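Side-chain contacts in PtLCIB4 H88A mutant (Phaeodactylum tricornutum, PDB 5B5Z), which probably catalyses the zinc-dependent hydration of carbon dioxide to bicarbonate, as a beta-carbonic anhydrase of the LCIB family: residues T93-M98 against R223-G228; A197-A202 against M206-V211; D61-P66 against V127-R132. All blocks are in the same frame, centred on the assembly; numbering follows the deposited sequence.

Interaction 1 of 3, residues T93-M98 against R223-G228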
loop_
_atom_site.group_PDB
_atom_site.type_symbol
_atom_site.label_atom_id
_atom_site.label_comp_id
_atom_site.label_asym_id
_atom_site.label_seq_id
_atom_site.Cartn_x
_atom_site.Cartn_y
_atom_site.Cartn_z
ATOM N N THR A 93 -9.661 1.000 11.173
ATOM C CA THR A 93 -10.328 1.839 10.183
ATOM C C THR A 93 -10.113 1.297 8.770
ATOM O O THR A 93 -11.026 1.282 7.969
ATOM C CB THR A 93 -9.855 3.300 10.261
ATOM O OG1 THR A 93 -10.230 3.834 11.543
ATOM C CG2 THR A 93 -10.495 4.147 9.138
ATOM N N GLY A 94 -8.902 0.844 8.477
ATOM C CA GLY A 94 -8.624 0.219 7.202
ATOM C C GLY A 94 -9.456 -1.035 7.000
ATOM O O GLY A 94 -9.993 -1.269 5.911
ATOM N N PHE A 95 -9.577 -1.852 8.042
ATOM C CA PHE A 95 -10.395 -3.050 7.931
ATOM C C PHE A 95 -11.863 -2.698 7.718
ATOM O O PHE A 95 -12.551 -3.313 6.898
ATOM C CB PHE A 95 -10.259 -3.920 9.180
ATOM C CG PHE A 95 -11.018 -5.209 9.092
ATOM C CD1 PHE A 95 -10.515 -6.267 8.357
ATOM C CD2 PHE A 95 -12.252 -5.352 9.709
ATOM C CE1 PHE A 95 -11.221 -7.446 8.250
ATOM C CE2 PHE A 95 -12.956 -6.536 9.605
ATOM C CZ PHE A 95 -12.440 -7.578 8.877
ATOM N N GLY A 96 -12.347 -1.717 8.466
ATOM C CA GLY A 96 -13.720 -1.275 8.295
ATOM C C GLY A 96 -13.992 -0.712 6.910
ATOM O O GLY A 96 -15.072 -0.909 6.346
ATOM N N ALA A 97 -13.017 0.008 6.362
ATOM C CA ALA A 97 -13.142 0.558 5.017
ATOM C C ALA A 97 -13.284 -0.561 3.996
ATOM O O ALA A 97 -14.109 -0.517 3.083
ATOM C CB ALA A 97 -11.931 1.421 4.690
ATOM N N MET A 98 -12.452 -1.572 4.162
ATOM C CA MET A 98 -12.494 -2.726 3.297
ATOM C C MET A 98 -13.856 -3.431 3.418
ATOM O O MET A 98 -14.489 -3.743 2.412
ATOM C CB MET A 98 -11.321 -3.655 3.653
ATOM C CG MET A 98 -11.145 -4.825 2.739
ATOM S SD MET A 98 -12.316 -6.106 3.195
ATOM C CE MET A 98 -11.804 -6.473 4.878
ATOM N N ARG A 223 -6.029 -9.939 16.014
ATOM C CA ARG A 223 -6.625 -8.899 16.849
ATOM C C ARG A 223 -7.555 -7.976 16.052
ATOM O O ARG A 223 -8.655 -7.649 16.499
ATOM C CB ARG A 223 -5.531 -8.073 17.541
ATOM C CG ARG A 223 -6.090 -6.964 18.444
ATOM C CD ARG A 223 -4.999 -6.324 19.288
ATOM N NE ARG A 223 -4.497 -7.253 20.297
ATOM C CZ ARG A 223 -3.418 -7.027 21.038
ATOM N NH1 ARG A 223 -2.724 -5.907 20.867
ATOM N NH2 ARG A 223 -3.032 -7.915 21.943
ATOM N N ILE A 224 -7.119 -7.556 14.864
ATOM C CA ILE A 224 -7.939 -6.682 14.038
ATOM C C ILE A 224 -9.243 -7.366 13.623
ATOM O O ILE A 224 -10.316 -6.741 13.640
ATOM C CB ILE A 224 -7.164 -6.236 12.783
ATOM C CG1 ILE A 224 -6.042 -5.281 13.183
ATOM C CG2 ILE A 224 -8.092 -5.538 11.778
ATOM C CD1 ILE A 224 -5.037 -5.022 12.057
ATOM N N LEU A 225 -9.149 -8.639 13.251
ATOM C CA LEU A 225 -10.329 -9.379 12.811
ATOM C C LEU A 225 -11.283 -9.589 13.988
ATOM O O LEU A 225 -12.492 -9.528 13.814
ATOM C CB LEU A 225 -9.946 -10.722 12.190
ATOM C CG LEU A 225 -9.048 -10.683 10.952
ATOM C CD1 LEU A 225 -8.812 -12.082 10.396
ATOM C CD2 LEU A 225 -9.651 -9.794 9.904
ATOM N N ASP A 226 -10.736 -9.827 15.180
ATOM C CA ASP A 226 -11.568 -9.984 16.376
ATOM C C ASP A 226 -12.300 -8.679 16.701
ATOM O O ASP A 226 -13.487 -8.688 17.047
ATOM C CB ASP A 226 -10.720 -10.443 17.578
ATOM C CG ASP A 226 -10.220 -11.887 17.444
ATOM O OD1 ASP A 226 -10.691 -12.618 16.540
ATOM O OD2 ASP A 226 -9.346 -12.296 18.243
ATOM N N GLU A 227 -11.609 -7.550 16.564
ATOM C CA GLU A 227 -12.214 -6.242 16.841
ATOM C C GLU A 227 -13.247 -5.803 15.814
ATOM O O GLU A 227 -14.293 -5.270 16.180
ATOM C CB GLU A 227 -11.142 -5.154 16.917
ATOM C CG GLU A 227 -10.158 -5.321 18.033
ATOM C CD GLU A 227 -10.708 -4.877 19.369
ATOM O OE1 GLU A 227 -11.670 -4.070 19.389
ATOM O OE2 GLU A 227 -10.164 -5.332 20.390
ATOM N N GLY A 228 -12.936 -6.000 14.535
ATOM C CA GLY A 228 -13.732 -5.435 13.458
ATOM C C GLY A 228 -14.708 -6.417 12.851
ATOM O O GLY A 228 -15.276 -6.162 11.786
#
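Phe-95 reaches out of helix 91-99 and fits its ring among Ile-224, Leu-225 and Gly-228 near the C-terminal end of helix 205-228. With CG anti to the backbone N (chi1 -177°), the ring projects at the other helix. Its CE1 lies 3.3 Å from Leu-225 CD2, a tight touch made obliquely, with the two side chains crossing at about a right angle. Nearer the backbone, Ile-224 offers its short branch: CG2 sits 3.8 Å from Phe-95 CB as the two chains slide past each other. Phe-95 CE2 lies 3.2 Å from Gly-228 O, which stands at the ring edge and in its plane. Gly-228 has no side chain, which lets the ring lie this close. Cutting Phe-95 back to an alanine is likely to open a gap beside Leu-225 CD2 and Ile-224 CG2 and to leave Gly-228 O without the ring edge it meets. Farther out, Phe-95 and Leu-225 also touch Ile-238 and Val-240 of strand 238-247. This is helix-to-helix packing on one side of a mixed sheet, the axes of the two segments 10.0 Å apart with a crossing angle of -60°.

Interaction 2 of 3, residues A197-A202 against M206-V211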
loop_
_atom_site.group_PDB
_atom_site.type_symbol
_atom_site.label_atom_id
_atom_site.label_comp_id
_atom_site.label_asym_id
_atom_site.label_seq_id
_atom_site.Cartn_x
_atom_site.Cartn_y
_atom_site.Cartn_z
ATOM N N ALA A 197 15.475 -12.222 21.644
ATOM C CA ALA A 197 16.274 -13.385 22.042
ATOM C C ALA A 197 16.353 -14.403 20.906
ATOM O O ALA A 197 17.438 -14.871 20.558
ATOM C CB ALA A 197 15.693 -14.030 23.301
ATOM N N THR A 198 15.200 -14.720 20.318
ATOM C CA THR A 198 15.132 -15.671 19.211
ATOM C C THR A 198 16.059 -15.267 18.073
ATOM O O THR A 198 16.790 -16.088 17.516
ATOM C CB THR A 198 13.699 -15.791 18.654
ATOM O OG1 THR A 198 12.807 -16.196 19.699
ATOM C CG2 THR A 198 13.649 -16.792 17.503
ATOM N N LEU A 199 16.015 -13.986 17.728
ATOM C CA LEU A 199 16.798 -13.473 16.618
ATOM C C LEU A 199 18.295 -13.458 16.913
ATOM O O LEU A 199 19.111 -13.758 16.043
ATOM C CB LEU A 199 16.324 -12.068 16.259
ATOM C CG LEU A 199 14.896 -11.976 15.729
ATOM C CD1 LEU A 199 14.515 -10.513 15.566
ATOM C CD2 LEU A 199 14.729 -12.746 14.419
ATOM N N SER A 200 18.658 -13.117 18.143
ATOM C CA SER A 200 20.069 -13.078 18.491
ATOM C C SER A 200 20.660 -14.491 18.577
ATOM O O SER A 200 21.833 -14.681 18.275
ATOM C CB SER A 200 20.282 -12.317 19.795
ATOM O OG SER A 200 19.343 -12.711 20.772
ATOM N N GLU A 201 19.839 -15.477 18.933
ATOM C CA GLU A 201 20.308 -16.861 19.068
ATOM C C GLU A 201 20.289 -17.635 17.747
ATOM O O GLU A 201 20.853 -18.725 17.646
ATOM C CB GLU A 201 19.461 -17.599 20.105
ATOM C CG GLU A 201 19.671 -17.087 21.524
ATOM C CD GLU A 201 18.629 -17.600 22.494
ATOM O OE1 GLU A 201 17.820 -18.465 22.092
ATOM O OE2 GLU A 201 18.607 -17.128 23.651
ATOM N N ALA A 202 19.651 -17.066 16.731
ATOM C CA ALA A 202 19.437 -17.774 15.472
ATOM C C ALA A 202 20.725 -18.159 14.755
ATOM O O ALA A 202 21.670 -17.380 14.699
ATOM C CB ALA A 202 18.570 -16.928 14.550
ATOM N N MET A 206 18.785 -14.315 9.072
ATOM C CA MET A 206 18.067 -13.880 7.871
ATOM C C MET A 206 16.981 -14.864 7.465
ATOM O O MET A 206 16.020 -14.493 6.780
ATOM C CB MET A 206 19.038 -13.658 6.714
ATOM C CG MET A 206 19.927 -12.432 6.913
ATOM S SD MET A 206 18.962 -10.914 7.102
ATOM C CE MET A 206 19.161 -10.538 8.820
ATOM N N VAL A 207 17.118 -16.121 7.872
ATOM C CA VAL A 207 16.104 -17.114 7.531
ATOM C C VAL A 207 15.092 -17.223 8.670
ATOM O O VAL A 207 13.954 -17.614 8.459
ATOM C CB VAL A 207 16.741 -18.499 7.199
ATOM C CG1 VAL A 207 17.192 -19.239 8.464
ATOM C CG2 VAL A 207 15.779 -19.358 6.393
ATOM N N THR A 208 15.500 -16.841 9.876
ATOM C CA THR A 208 14.606 -16.862 11.021
ATOM C C THR A 208 13.711 -15.615 11.069
ATOM O O THR A 208 12.539 -15.693 11.452
ATOM C CB THR A 208 15.422 -16.987 12.327
ATOM O OG1 THR A 208 16.101 -18.245 12.293
ATOM C CG2 THR A 208 14.517 -16.928 13.547
ATOM N N LEU A 209 14.275 -14.474 10.670
ATOM C CA LEU A 209 13.575 -13.191 10.760
ATOM C C LEU A 209 12.179 -13.174 10.104
ATOM O O LEU A 209 11.242 -12.737 10.758
ATOM C CB LEU A 209 14.452 -12.075 10.173
ATOM C CG LEU A 209 13.840 -10.669 10.121
ATOM C CD1 LEU A 209 13.414 -10.146 11.478
ATOM C CD2 LEU A 209 14.846 -9.738 9.454
ATOM N N PRO A 210 12.033 -13.646 8.839
ATOM C CA PRO A 210 10.665 -13.617 8.271
ATOM C C PRO A 210 9.659 -14.474 9.028
ATOM O O PRO A 210 8.451 -14.201 8.994
ATOM C CB PRO A 210 10.854 -14.156 6.850
ATOM C CG PRO A 210 12.196 -14.899 6.896
ATOM C CD PRO A 210 13.022 -14.071 7.831
ATOM N N VAL A 211 10.133 -15.502 9.723
ATOM C CA VAL A 211 9.214 -16.313 10.497
ATOM C C VAL A 211 8.748 -15.550 11.732
ATOM O O VAL A 211 7.564 -15.553 12.055
ATOM C CB VAL A 211 9.848 -17.653 10.901
ATOM C CG1 VAL A 211 8.886 -18.441 11.759
ATOM C CG2 VAL A 211 10.209 -18.443 9.671
#
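Thr-208 is the main meeting point here: Ala-202 packs its methyl against it, with CB 3.6 Å from Thr-208 OG1, while the methyl of Thr-198 comes up to the methyl of Thr-208, CG2 to CG2 at 4.1 Å. Both threonines carry CG2 anti to their own backbone N (OG1 chi1 -58° in Thr-198, -63° in Thr-208), which turns the two methyls toward each other. Deeper in, Leu-199 takes over. Leu-199 CD2 rests 3.9 Å from Leu-209 CA and passes 4.1 Å from Leu-209 CD1. The contact is thus mostly apolar, with the hydroxyl of Thr-208 the one polar atom in it, and grades from an exposed threonine at the outside to two buried leucines within.

In the next shell, the hydroxyl of Thr-208 has a weak hydrogen bond to Asp-204 O, which may help set its rotation, and Asp-204 OD1 also takes the backbone N of Met-206 at the start of the helix. Leu-199 is backed by Thr-150 of helix 140-154 and by Val-205 and Ser-212 of the helix opposite. Pro-210 interrupts the backbone bonding: it has no N-H to give, and Val-211 N finds no bond to the turn before, only a weak one to Thr-208 O. The helix is kinked there, and Pro-210 O is taken up by Ser-114 OG, tying the kink to strand 107-117. The Leu-209 side chain is about 9 Å from the zinc ion.

Two consecutive helices joined by a short turn, their segment axes 9.4 Å apart and at 161° to each other, make an antiparallel alpha-alpha hairpin, here on the periphery of the sheet domain.

Interaction 3 of 3, residues D61-P66 against V127-R132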
loop_
_atom_site.group_PDB
_atom_site.type_symbol
_atom_site.label_atom_id
_atom_site.label_comp_id
_atom_site.label_asym_id
_atom_site.label_seq_id
_atom_site.Cartn_x
_atom_site.Cartn_y
_atom_site.Cartn_z
ATOM N N ASP A 61 7.576 -2.641 -0.075
ATOM C CA ASP A 61 8.631 -2.967 -1.051
ATOM C C ASP A 61 8.072 -3.378 -2.435
ATOM O O ASP A 61 7.133 -4.171 -2.516
ATOM C CB ASP A 61 9.483 -4.093 -0.448
ATOM C CG ASP A 61 10.819 -4.290 -1.146
ATOM O OD1 ASP A 61 10.924 -4.059 -2.377
ATOM O OD2 ASP A 61 11.758 -4.756 -0.443
ATOM N N GLU A 62 8.644 -2.836 -3.515
ATOM C CA GLU A 62 8.186 -3.162 -4.873
ATOM C C GLU A 62 8.246 -4.660 -5.175
ATOM O O GLU A 62 7.480 -5.157 -5.988
ATOM C CB GLU A 62 9.005 -2.406 -5.936
ATOM C CG GLU A 62 10.510 -2.677 -5.909
ATOM C CD GLU A 62 10.940 -3.902 -6.712
ATOM O OE1 GLU A 62 12.124 -4.300 -6.602
ATOM O OE2 GLU A 62 10.111 -4.467 -7.456
ATOM N N VAL A 63 9.143 -5.390 -4.519
ATOM C CA VAL A 63 9.285 -6.813 -4.833
ATOM C C VAL A 63 8.081 -7.657 -4.413
ATOM O O VAL A 63 7.968 -8.816 -4.814
ATOM C CB VAL A 63 10.563 -7.435 -4.196
ATOM C CG1 VAL A 63 11.796 -6.739 -4.721
ATOM C CG2 VAL A 63 10.503 -7.393 -2.673
ATOM N N THR A 64 7.166 -7.090 -3.627
ATOM C CA THR A 64 6.025 -7.875 -3.182
ATOM C C THR A 64 4.855 -7.770 -4.168
ATOM O O THR A 64 3.902 -8.542 -4.086
ATOM C CB THR A 64 5.562 -7.458 -1.759
ATOM O OG1 THR A 64 5.036 -6.136 -1.814
ATOM C CG2 THR A 64 6.727 -7.505 -0.766
ATOM N N ARG A 65 4.940 -6.843 -5.124
ATOM C CA ARG A 65 3.853 -6.634 -6.086
ATOM C C ARG A 65 3.414 -7.861 -6.914
ATOM O O ARG A 65 2.224 -7.989 -7.194
ATOM C CB ARG A 65 4.206 -5.497 -7.062
ATOM C CG ARG A 65 4.476 -4.102 -6.426
ATOM C CD ARG A 65 3.250 -3.401 -5.855
ATOM N NE ARG A 65 2.978 -3.823 -4.485
ATOM C CZ ARG A 65 3.613 -3.341 -3.419
ATOM N NH1 ARG A 65 3.305 -3.797 -2.209
ATOM N NH2 ARG A 65 4.554 -2.405 -3.558
ATOM N N PRO A 66 4.347 -8.757 -7.318
ATOM C CA PRO A 66 3.867 -9.884 -8.142
ATOM C C PRO A 66 2.778 -10.745 -7.504
ATOM O O PRO A 66 1.887 -11.232 -8.203
ATOM C CB PRO A 66 5.138 -10.712 -8.357
ATOM C CG PRO A 66 6.228 -9.701 -8.315
ATOM C CD PRO A 66 5.821 -8.759 -7.229
ATOM N N VAL A 127 18.140 -9.859 -2.307
ATOM C CA VAL A 127 17.796 -10.317 -3.646
ATOM C C VAL A 127 18.149 -9.220 -4.646
ATOM O O VAL A 127 18.114 -8.033 -4.324
ATOM C CB VAL A 127 16.302 -10.723 -3.754
ATOM C CG1 VAL A 127 15.388 -9.501 -3.631
ATOM C CG2 VAL A 127 16.048 -11.494 -5.047
ATOM N N ALA A 128 18.562 -9.634 -5.838
ATOM C CA ALA A 128 18.960 -8.685 -6.859
ATOM C C ALA A 128 17.781 -7.810 -7.230
ATOM O O ALA A 128 16.645 -8.284 -7.304
ATOM C CB ALA A 128 19.503 -9.416 -8.093
ATOM N N ARG A 129 18.056 -6.528 -7.436
ATOM C CA ARG A 129 17.038 -5.565 -7.836
ATOM C C ARG A 129 17.345 -4.981 -9.212
ATOM O O ARG A 129 18.507 -4.786 -9.562
ATOM C CB ARG A 129 16.928 -4.451 -6.796
ATOM C CG ARG A 129 16.361 -4.919 -5.462
ATOM C CD ARG A 129 16.176 -3.760 -4.496
ATOM N NE ARG A 129 15.832 -4.237 -3.156
ATOM C CZ ARG A 129 14.587 -4.341 -2.696
ATOM N NH1 ARG A 129 13.571 -3.986 -3.459
ATOM N NH2 ARG A 129 14.365 -4.794 -1.470
ATOM N N ARG A 130 16.294 -4.705 -9.979
ATOM C CA ARG A 130 16.425 -4.198 -11.339
ATOM C C ARG A 130 17.357 -2.988 -11.407
ATOM O O ARG A 130 17.244 -2.055 -10.613
ATOM C CB ARG A 130 15.043 -3.842 -11.903
ATOM C CG ARG A 130 15.076 -3.121 -13.241
ATOM C CD ARG A 130 13.681 -2.889 -13.808
ATOM N NE ARG A 130 12.814 -2.102 -12.925
ATOM C CZ ARG A 130 12.829 -0.776 -12.848
ATOM N NH1 ARG A 130 13.683 -0.081 -13.578
ATOM N NH2 ARG A 130 11.996 -0.142 -12.031
ATOM N N GLY A 131 18.303 -3.027 -12.341
ATOM C CA GLY A 131 19.192 -1.902 -12.573
ATOM C C GLY A 131 20.212 -1.625 -11.486
ATOM O O GLY A 131 20.879 -0.591 -11.512
ATOM N N ARG A 132 20.352 -2.547 -10.539
ATOM C CA ARG A 132 21.289 -2.355 -9.436
ATOM C C ARG A 132 22.342 -3.439 -9.361
ATOM O O ARG A 132 22.045 -4.618 -9.532
ATOM C CB ARG A 132 20.546 -2.304 -8.109
ATOM C CG ARG A 132 19.736 -1.048 -7.922
ATOM C CD ARG A 132 19.411 -0.864 -6.465
ATOM N NE ARG A 132 19.549 0.536 -6.106
ATOM C CZ ARG A 132 20.509 1.021 -5.332
ATOM N NH1 ARG A 132 21.410 0.212 -4.802
ATOM N NH2 ARG A 132 20.542 2.316 -5.072
HETATM O O HOH W 1 13.684 -5.556 -8.748
#
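Asp-61 and Arg-129 meet end-on in a two-pronged salt bridge. Arg-129 NH1 gives a hydrogen bond of 2.9 Å to Asp-61 OD1 and NH2 one of 2.8 Å to OD2; both bonds are nearly straight, and each oxygen uses its syn lone pair. Carboxylate and guanidinium planes lie only 15° apart, so the pair is nearly coplanar. The extended Arg-129 chain delivers the group, and its NE bonds to Gly-135 O. Within its own segment, Asp-61 OD1 also accepts from the backbone N of Val-63, at 3.1 Å and from above the carboxylate plane, an Asx turn that fixes the carboxylate's rotation. OD1 therefore holds two donors. Val-63 adds its CG1, 3.5 Å from Arg-129 NH1, crossing the arginine at about a right angle.

Away from this pair the grip slackens. Glu-62 OE1 stands 3.5 Å from Arg-129 NH1, a longer salt bridge with the two planes turned 73° apart, and the chain is bent at chi2 to get there. The same OE1 takes a water at 2.9 Å, which accepts in turn from Arg-130 N. The firmer partner of Glu-62 is Lys-77 NZ of the second subunit, in a salt bridge with OE2. That subunit also meets the type II turn from Arg-129 to Arg-132 on this looser side, its Thr-52 O bonded to Arg-130 NH2.

An aspartate two residues past the zinc ligand Cys-59 and paired with an arginine recalls the Asp-Arg dyad of beta-carbonic anhydrases; its side chain lies about 4 Å from the zinc ion. The contact joins the 3-10 turn leading into helix 65-75 to the loop between strand 107-117 and helix 140-154, with His-115 of that strand packed against Asp-61 and Val-63.

In the fold
Interactions 1 and 2 both draw on helix 205-228, one near its C-terminal end and the other near its start, their centres 29 Å apart. Both are mainly apolar, but interaction 1 is wholly buried and built round an aromatic ring, while interaction 2 is only partly buried and mixes threonine methyls with leucines. Interaction 3 differs in kind: charged groups and a water link a 3-10 turn to a loop. It and interaction 1 lie on opposite sides of the chain's centre, yet each has the second subunit against it, whereas no other chain touches interaction 2. Interaction 3 lies beside the zinc ion; interaction 2 is farther from it.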